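Long-range contacts in neurotrypsin (PDB 6H8M), which is a secreted brain serine protease with a role in neuronal plasticity, represented here by its third scavenger receptor cysteine-rich domain: residues A[70-75]-A[88-93]; A[47-52]-A[103-108]. All coordinates share one frame; numbering follows the deposited sequence.

Interaction 1 of 2, residues A[70-75]-A[88-93]; sequences MDNVKC and QDIGRH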
loop_
_atom_site.group_PDB
_atom_site.type_symbol
_atom_site.label_atom_id
_atom_site.label_comp_id
_atom_site.label_asym_id
_atom_site.label_seq_id
_atom_site.Cartn_x
_atom_site.Cartn_y
_atom_site.Cartn_z
ATOM N N MET A 70 3.510 8.421 -0.676
ATOM C CA MET A 70 4.712 7.778 -0.158
ATOM C C MET A 70 5.366 7.034 -1.326
ATOM O O MET A 70 4.653 6.474 -2.188
ATOM C CB MET A 70 4.409 6.808 1.000
ATOM C CG MET A 70 3.449 7.365 2.024
ATOM S SD MET A 70 2.831 6.139 3.246
ATOM C CE MET A 70 2.170 7.243 4.488
ATOM N N ASP A 71 6.694 7.061 -1.326
ATOM C CA ASP A 71 7.591 6.739 -2.464
ATOM C C ASP A 71 8.414 5.497 -2.155
ATOM O O ASP A 71 8.581 4.638 -3.063
ATOM C CB ASP A 71 8.621 7.841 -2.747
ATOM C CG ASP A 71 8.087 9.063 -3.473
ATOM O OD1 ASP A 71 7.498 8.881 -4.578
ATOM O OD2 ASP A 71 8.249 10.186 -2.915
ATOM N N ASN A 72 8.898 5.373 -0.913
ATOM C CA ASN A 72 9.753 4.261 -0.559
ATOM C C ASN A 72 9.604 3.934 0.912
ATOM O O ASN A 72 10.398 4.362 1.733
ATOM C CB ASN A 72 11.242 4.554 -0.802
ATOM C CG ASN A 72 11.805 3.723 -1.932
ATOM O OD1 ASN A 72 12.269 2.602 -1.713
ATOM N ND2 ASN A 72 11.756 4.264 -3.135
ATOM N N VAL A 73 8.638 3.083 1.199
ATOM C CA VAL A 73 8.347 2.661 2.541
ATOM C C VAL A 73 9.247 1.458 2.821
ATOM O O VAL A 73 9.343 0.627 1.916
ATOM C CB VAL A 73 6.850 2.278 2.620
ATOM C CG1 VAL A 73 6.446 1.828 4.005
ATOM C CG2 VAL A 73 5.948 3.404 2.144
ATOM N N LYS A 74 9.888 1.400 4.001
ATOM C CA LYS A 74 10.620 0.225 4.488
ATOM C C LYS A 74 9.831 -0.395 5.642
ATOM O O LYS A 74 9.527 0.267 6.589
ATOM C CB LYS A 74 12.033 0.567 4.971
ATOM C CG LYS A 74 12.940 -0.641 5.208
ATOM C CD LYS A 74 14.416 -0.287 5.428
ATOM C CE LYS A 74 15.240 -1.479 5.852
ATOM N NZ LYS A 74 16.696 -1.251 5.664
ATOM N N CYS A 75 9.412 -1.647 5.484
ATOM C CA CYS A 75 8.630 -2.395 6.484
ATOM C C CYS A 75 9.469 -3.653 6.800
ATOM O O CYS A 75 10.023 -4.280 5.878
ATOM C CB CYS A 75 7.238 -2.792 5.944
ATOM S SG CYS A 75 6.011 -1.424 5.796
ATOM N N GLN A 88 12.089 6.257 3.539
ATOM C CA GLN A 88 13.459 6.204 3.006
ATOM C C GLN A 88 13.613 7.268 1.916
ATOM O O GLN A 88 12.728 7.412 1.069
ATOM C CB GLN A 88 13.777 4.829 2.403
ATOM C CG GLN A 88 14.433 3.855 3.375
ATOM C CD GLN A 88 14.368 2.433 2.869
ATOM O OE1 GLN A 88 13.341 1.974 2.369
ATOM N NE2 GLN A 88 15.478 1.721 2.984
ATOM N N ASP A 89 14.741 7.996 1.944
ATOM C CA ASP A 89 15.205 8.824 0.819
ATOM C C ASP A 89 16.133 7.977 -0.063
ATOM O O ASP A 89 17.353 8.158 -0.071
ATOM C CB ASP A 89 15.872 10.119 1.296
ATOM C CG ASP A 89 14.873 11.212 1.632
ATOM O OD1 ASP A 89 14.030 11.512 0.758
ATOM O OD2 ASP A 89 14.937 11.744 2.764
ATOM N N ILE A 90 15.516 7.035 -0.790
ATOM C CA ILE A 90 16.166 6.147 -1.776
ATOM C C ILE A 90 15.525 6.437 -3.148
ATOM O O ILE A 90 14.692 5.672 -3.635
ATOM C CB ILE A 90 16.050 4.655 -1.356
ATOM C CG1 ILE A 90 16.748 4.372 -0.021
ATOM C CG2 ILE A 90 16.557 3.721 -2.452
ATOM C CD1 ILE A 90 16.433 3.020 0.562
ATOM N N GLY A 91 15.902 7.573 -3.747
ATOM C CA GLY A 91 15.456 7.975 -5.081
ATOM C C GLY A 91 15.187 9.470 -5.155
ATOM O O GLY A 91 15.061 10.131 -4.114
ATOM N N ARG A 92 15.086 9.981 -6.396
ATOM C CA ARG A 92 14.748 11.393 -6.724
ATOM C C ARG A 92 13.227 11.565 -6.906
ATOM O O ARG A 92 12.783 12.648 -7.307
ATOM C CB ARG A 92 15.480 11.821 -8.001
ATOM C CG ARG A 92 15.839 13.299 -8.080
ATOM C CD ARG A 92 16.745 13.568 -9.274
ATOM N NE ARG A 92 16.968 14.986 -9.531
ATOM C CZ ARG A 92 16.085 15.806 -10.096
ATOM N NH1 ARG A 92 14.908 15.347 -10.485
ATOM N NH2 ARG A 92 16.374 17.085 -10.247
ATOM N N HIS A 93 12.459 10.493 -6.627
ATOM C CA HIS A 93 11.001 10.502 -6.505
ATOM C C HIS A 93 10.402 10.883 -7.869
ATOM O O HIS A 93 9.838 11.979 -8.032
ATOM C CB HIS A 93 10.567 11.401 -5.323
ATOM C CG HIS A 93 11.251 11.096 -4.022
ATOM N ND1 HIS A 93 10.972 9.951 -3.266
ATOM C CD2 HIS A 93 12.199 11.775 -3.334
ATOM C CE1 HIS A 93 11.717 9.955 -2.174
ATOM N NE2 HIS A 93 12.481 11.064 -2.196
#
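Asp-71 and His-93 meet with their side chains crossing at about a right angle, the carboxylate turned 36° from the imidazole plane. The approach is close, Asp-71 OD2 standing 2.8 Å from His-93 ND1, but the angle is poor for a hydrogen bond. CG of Asp-71 lies 3.0 Å from His-93 ND1, so the carboxylate carbon is nearly as close as its oxygen, and OD2 approaches the ring obliquely. The ring's other nitrogen, His-93 NE2, gives a weak bond to Asp-89 OD1, which lies in the ring plane, and Gly-91 O lies over one face, offset toward the rim.

A second cluster is built on Gln-88, whose backbone N gives a weak bond to Asn-72 O (3.1 Å, 122° at the hydrogen). Lys-74 CG is anti to the backbone N (chi1 -168°), and the extended chain beyond it runs past the Gln-88 amide obliquely: CB lies 3.2 Å from Gln-88 OE1 and CD 3.3 Å from Gln-88 NE2. Between the two clusters, Asn-72 ND2 comes within 3.3 Å of Ile-90 O at a poor angle; its hydrogen bond is made to Asp-33 OD2.

This surface contact of the SRCR domain, next to the Cys-75–Cys-85 disulfide, holds the loop after strand 86-87 against strand 68-74 by close side-chain approaches, one weak backbone bond and, if His-93 is protonated, perhaps electrostatic attraction to Asp-71.

Interaction 2 of 2, residues A[47-52]-A[103-108]; sequences LGYKGP and VICDYL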
loop_
_atom_site.group_PDB
_atom_site.type_symbol
_atom_site.label_atom_id
_atom_site.label_comp_id
_atom_site.label_asym_id
_atom_site.label_seq_id
_atom_site.Cartn_x
_atom_site.Cartn_y
_atom_site.Cartn_z
ATOM N N LEU A 47 -5.767 -3.196 8.600
ATOM C CA LEU A 47 -7.159 -3.316 8.212
ATOM C C LEU A 47 -7.914 -4.399 8.994
ATOM O O LEU A 47 -9.126 -4.504 8.847
ATOM C CB LEU A 47 -7.188 -3.629 6.714
ATOM C CG LEU A 47 -6.860 -2.476 5.772
ATOM C CD1 LEU A 47 -6.749 -2.992 4.336
ATOM C CD2 LEU A 47 -7.901 -1.385 5.870
ATOM N N GLY A 48 -7.206 -5.170 9.800
ATOM C CA GLY A 48 -7.841 -6.134 10.688
ATOM C C GLY A 48 -7.862 -7.539 10.151
ATOM O O GLY A 48 -8.448 -8.384 10.797
ATOM N N TYR A 49 -7.114 -7.840 9.071
ATOM C CA TYR A 49 -7.003 -9.165 8.530
ATOM C C TYR A 49 -5.777 -9.843 9.176
ATOM O O TYR A 49 -4.818 -9.195 9.529
ATOM C CB TYR A 49 -6.916 -9.147 7.007
ATOM C CG TYR A 49 -8.116 -8.501 6.383
ATOM C CD1 TYR A 49 -9.365 -9.058 6.585
ATOM C CD2 TYR A 49 -8.049 -7.254 5.804
ATOM C CE1 TYR A 49 -10.514 -8.429 6.137
ATOM C CE2 TYR A 49 -9.178 -6.634 5.299
ATOM C CZ TYR A 49 -10.413 -7.206 5.497
ATOM O OH TYR A 49 -11.520 -6.609 4.987
ATOM N N LYS A 50 -5.854 -11.160 9.329
ATOM C CA LYS A 50 -4.898 -11.934 10.108
ATOM C C LYS A 50 -4.126 -12.931 9.241
ATOM O O LYS A 50 -3.103 -13.484 9.708
ATOM C CB LYS A 50 -5.642 -12.728 11.185
ATOM C CG LYS A 50 -6.607 -11.899 12.005
ATOM C CD LYS A 50 -5.912 -10.848 12.870
ATOM C CE LYS A 50 -6.896 -9.984 13.625
ATOM N NZ LYS A 50 -6.440 -9.673 14.997
ATOM N N GLY A 51 -4.651 -13.255 8.063
ATOM C CA GLY A 51 -4.089 -14.326 7.218
ATOM C C GLY A 51 -2.911 -13.866 6.356
ATOM O O GLY A 51 -2.410 -12.746 6.513
ATOM N N PRO A 52 -2.463 -14.726 5.417
ATOM C CA PRO A 52 -1.345 -14.416 4.530
ATOM C C PRO A 52 -1.760 -13.218 3.650
ATOM O O PRO A 52 -2.949 -13.079 3.373
ATOM C CB PRO A 52 -1.128 -15.685 3.681
ATOM C CG PRO A 52 -2.053 -16.730 4.241
ATOM C CD PRO A 52 -3.083 -16.021 5.087
ATOM N N VAL A 103 -2.646 -4.637 -2.669
ATOM C CA VAL A 103 -2.550 -5.780 -1.828
ATOM C C VAL A 103 -3.713 -6.749 -2.110
ATOM O O VAL A 103 -4.760 -6.280 -2.563
ATOM C CB VAL A 103 -2.572 -5.419 -0.336
ATOM C CG1 VAL A 103 -1.458 -4.424 -0.001
ATOM C CG2 VAL A 103 -3.901 -4.864 0.104
ATOM N N ILE A 104 -3.513 -8.011 -1.707
ATOM C CA ILE A 104 -4.535 -8.961 -1.415
ATOM C C ILE A 104 -4.376 -9.455 0.005
ATOM O O ILE A 104 -3.378 -10.064 0.308
ATOM C CB ILE A 104 -4.500 -10.133 -2.389
ATOM C CG1 ILE A 104 -4.655 -9.654 -3.816
ATOM C CG2 ILE A 104 -5.600 -11.149 -2.017
ATOM C CD1 ILE A 104 -4.379 -10.722 -4.788
ATOM N N CYS A 105 -5.379 -9.218 0.860
ATOM C CA CYS A 105 -5.379 -9.706 2.219
ATOM C C CYS A 105 -6.116 -11.050 2.322
ATOM O O CYS A 105 -6.997 -11.329 1.549
ATOM C CB CYS A 105 -6.061 -8.718 3.149
ATOM S SG CYS A 105 -5.488 -6.999 3.027
ATOM N N ASP A 106 -5.663 -11.889 3.275
ATOM C CA ASP A 106 -6.236 -13.206 3.499
ATOM C C ASP A 106 -6.196 -13.997 2.183
ATOM O O ASP A 106 -7.183 -14.604 1.743
ATOM C CB ASP A 106 -7.632 -13.123 4.112
ATOM C CG ASP A 106 -7.634 -12.746 5.591
ATOM O OD1 ASP A 106 -6.526 -12.409 6.146
ATOM O OD2 ASP A 106 -8.731 -12.703 6.137
ATOM N N TYR A 107 -5.019 -13.982 1.544
ATOM C CA TYR A 107 -4.829 -14.583 0.243
ATOM C C TYR A 107 -5.021 -16.095 0.378
ATOM O O TYR A 107 -4.501 -16.670 1.318
ATOM C CB TYR A 107 -3.439 -14.228 -0.280
ATOM C CG TYR A 107 -3.123 -14.900 -1.590
ATOM C CD1 TYR A 107 -3.447 -14.300 -2.803
ATOM C CD2 TYR A 107 -2.529 -16.151 -1.611
ATOM C CE1 TYR A 107 -3.181 -14.935 -4.008
ATOM C CE2 TYR A 107 -2.291 -16.819 -2.800
ATOM C CZ TYR A 107 -2.578 -16.183 -3.997
ATOM O OH TYR A 107 -2.311 -16.822 -5.151
ATOM N N LEU A 108 -5.830 -16.678 -0.512
ATOM C CA LEU A 108 -6.184 -18.129 -0.468
ATOM C C LEU A 108 -5.747 -18.778 -1.784
ATOM O O LEU A 108 -6.159 -18.319 -2.843
ATOM C CB LEU A 108 -7.700 -18.274 -0.290
ATOM C CG LEU A 108 -8.230 -18.595 1.111
ATOM C CD1 LEU A 108 -9.758 -18.606 1.108
ATOM C CD2 LEU A 108 -7.704 -19.938 1.619
HETATM O O HOH W 1 -4.032 -10.596 5.399
#
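Gly-51 and Asp-106 bring their CA atoms to 4.4 Å where the loop leading into strand 53-56 passes the end of strand 102-105, and Tyr-107 N donates to Pro-52 O (2.9 Å, 159° at the hydrogen) from above the carbonyl plane. A water adds a bridge, donating to Gly-51 O and accepting from Asp-106 N.

Asp-106 reaches back across this junction. Its CG is anti to the carbonyl carbon (chi1 -75°), and OD1 accepts from Gly-51 N at 2.8 Å, the donor lying above the carboxylate plane. The same OD1 rests 3.4 Å from Tyr-49 CB, while OD2 is 3.7 Å from Tyr-49 CD1, so the carboxylate reaches from CB to CD1; the side chains cross at about a right angle, with planes 77° apart. On the other delta carbon, Tyr-49 CD2 meets Cys-105 CB at 3.6 Å. Cys-105 SG, disulfide-bonded to Cys-44, lies 4.9 Å from the centroid of the Tyr-49 ring in an oblique sulfur-aromatic contact.

The two carboxylate oxygens thus have separate duties: OD1 holds the backbone of Gly-51, and OD2 forms a salt bridge with Lys-15. That lysine probably favours the ionised form of Asp-106. Polar bonds and the aromatic contact together fasten the chain leaving helix 37-46 to the turn that follows strand 102-105, within the SRCR domain and beside its Cys-44–Cys-105 disulfide.

From the N terminus, the chain passes through strands 6-10, 18-23 and 26-30 and helix 37-46 before reaching 47-52, the first half of interaction 2. Segment 70-75 follows on strand 68-74, and its contact with 88-93 closes a short loop of 12 intervening residues that includes strand 86-87. Only at 103-108 does interaction 2 close its own loop of 50 residues, which encloses interaction 1 entirely; the two nest without crossing. Interaction 1 ties the loop after edge strand 86-87 back to neighbouring strand 68-74 of the five-stranded sheet, whereas interaction 2 joins the loop between helix 37-46 and strand 53-56 to the end of that strand's partner, 102-105. Their centres are about 24 Å apart.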